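Local coordinates for major capsid protein P2 (Pseudoalteromonas phage pm2, PDB 2VVF) that forms the homotrimeric, double jelly-roll building block of the capsid of a marine, lipid-containing bacteriophage, at residues A[187-192]-A[231-236]. Residues are numbered along the deposited sequence; the frame is centred on the assembly and turned at random.
Sequences FQIDGT and QSVLLD
V233 faces F187 and I189 between the two sheets of a jelly roll, in the C-terminal half of this double jelly-roll capsid protein, a worked example of how apolar side chains fill the space between facing sheets. The CA atoms of I189 and V233 stand 9.4 Å apart, a gap that side chains from both strands fill. V233 divides the work between its two methyls: CG1, anti to the backbone N (chi1 177°), goes to the isoleucine, while CG2 goes to the phenylalanine. I189 extends its longer branch, with chi2 at 171°, and meets V233 tip to tip. F187 instead crosses the valine at a slant, its CE2 lying 4.1 Å from CG2 of V233. Around this contact, L242 of strand 242-248 packs against both F187 and I189, and F223 touches both F187 and V233; M1 of a second subunit also reaches F187 and V233, bringing the trimer interface to this core. I189 also opens the type I' turn that ends at T192, with D190 and G191 at positive phi, and leads into strand 192-199. The shorter of the two bridges is methyl to methyl, I189 CD1 to V233 CG1 at 3.7 Å.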
# COMPACT_ATOMS: atom_id res chain seq x y z
N PHE A 187 19.22 -19.30 10.94
CA PHE A 187 18.09 -20.20 11.08
C PHE A 187 18.20 -21.37 10.12
O PHE A 187 18.45 -21.18 8.93
CB PHE A 187 16.76 -19.47 10.87
CG PHE A 187 15.56 -20.35 10.97
CD1 PHE A 187 15.06 -20.74 12.21
CD2 PHE A 187 14.92 -20.82 9.83
CE1 PHE A 187 13.95 -21.56 12.30
CE2 PHE A 187 13.82 -21.64 9.91
CZ PHE A 187 13.33 -22.01 11.15
N GLN A 188 18.02 -22.58 10.63
CA GLN A 188 18.10 -23.77 9.79
C GLN A 188 17.10 -24.84 10.18
O GLN A 188 16.68 -24.94 11.33
CB GLN A 188 19.52 -24.34 9.79
CG GLN A 188 20.05 -24.67 11.17
CD GLN A 188 21.38 -25.39 11.11
OE1 GLN A 188 22.43 -24.77 10.95
NE2 GLN A 188 21.34 -26.72 11.22
N ILE A 189 16.71 -25.64 9.19
CA ILE A 189 15.77 -26.73 9.40
C ILE A 189 16.34 -27.97 8.72
O ILE A 189 16.48 -28.01 7.50
CB ILE A 189 14.38 -26.39 8.84
CG1 ILE A 189 13.80 -25.17 9.56
CG2 ILE A 189 13.44 -27.58 8.98
CD1 ILE A 189 12.53 -24.63 8.93
N ASP A 190 16.69 -28.97 9.51
CA ASP A 190 17.25 -30.21 8.98
C ASP A 190 18.57 -29.95 8.25
O ASP A 190 18.79 -30.47 7.15
CB ASP A 190 16.25 -30.89 8.04
CG ASP A 190 15.05 -31.46 8.77
OD1 ASP A 190 15.17 -31.74 9.98
OD2 ASP A 190 13.99 -31.63 8.13
N GLY A 191 19.43 -29.14 8.85
CA GLY A 191 20.73 -28.83 8.27
C GLY A 191 20.66 -27.70 7.24
O GLY A 191 21.63 -26.96 7.05
N THR A 192 19.53 -27.58 6.56
CA THR A 192 19.35 -26.55 5.54
C THR A 192 19.32 -25.15 6.16
O THR A 192 18.49 -24.85 7.02
CB THR A 192 18.10 -26.80 4.69
OG1 THR A 192 18.27 -28.03 3.95
CG2 THR A 192 17.88 -25.66 3.71
N GLN A 231 4.91 -18.55 2.71
CA GLN A 231 6.34 -18.32 2.86
C GLN A 231 6.75 -18.65 4.28
O GLN A 231 7.94 -18.79 4.58
CB GLN A 231 6.68 -16.87 2.53
CG GLN A 231 6.83 -16.56 1.05
CD GLN A 231 7.07 -17.80 0.21
OE1 GLN A 231 8.14 -18.40 0.25
NE2 GLN A 231 6.07 -18.17 -0.60
N SER A 232 5.76 -18.76 5.16
CA SER A 232 6.01 -19.07 6.56
C SER A 232 6.51 -20.50 6.72
O SER A 232 6.37 -21.33 5.82
CB SER A 232 4.74 -18.86 7.39
OG SER A 232 3.73 -19.77 6.99
N VAL A 233 7.10 -20.79 7.88
CA VAL A 233 7.63 -22.12 8.16
C VAL A 233 6.51 -23.13 8.41
O VAL A 233 5.73 -22.99 9.36
CB VAL A 233 8.62 -22.09 9.34
CG1 VAL A 233 9.10 -23.50 9.67
CG2 VAL A 233 9.79 -21.17 9.04
N LEU A 234 6.43 -24.15 7.57
CA LEU A 234 5.43 -25.20 7.73
C LEU A 234 6.01 -26.30 8.61
O LEU A 234 6.92 -27.02 8.21
CB LEU A 234 5.03 -25.78 6.37
CG LEU A 234 4.09 -26.99 6.46
CD1 LEU A 234 2.88 -26.67 7.33
CD2 LEU A 234 3.65 -27.45 5.08
N LEU A 235 5.49 -26.39 9.83
CA LEU A 235 5.98 -27.39 10.78
C LEU A 235 5.61 -28.81 10.36
O LEU A 235 4.72 -29.44 10.92
CB LEU A 235 5.49 -27.07 12.19
CG LEU A 235 6.05 -25.76 12.75
CD1 LEU A 235 5.43 -25.41 14.09
CD2 LEU A 235 7.57 -25.83 12.86
N ASP A 236 6.33 -29.30 9.35
CA ASP A 236 6.15 -30.64 8.80
C ASP A 236 6.43 -31.70 9.86
O ASP A 236 7.46 -31.66 10.54
CB ASP A 236 7.08 -30.85 7.61
CG ASP A 236 6.57 -31.89 6.63
OD1 ASP A 236 6.61 -33.09 6.96
OD2 ASP A 236 6.16 -31.51 5.52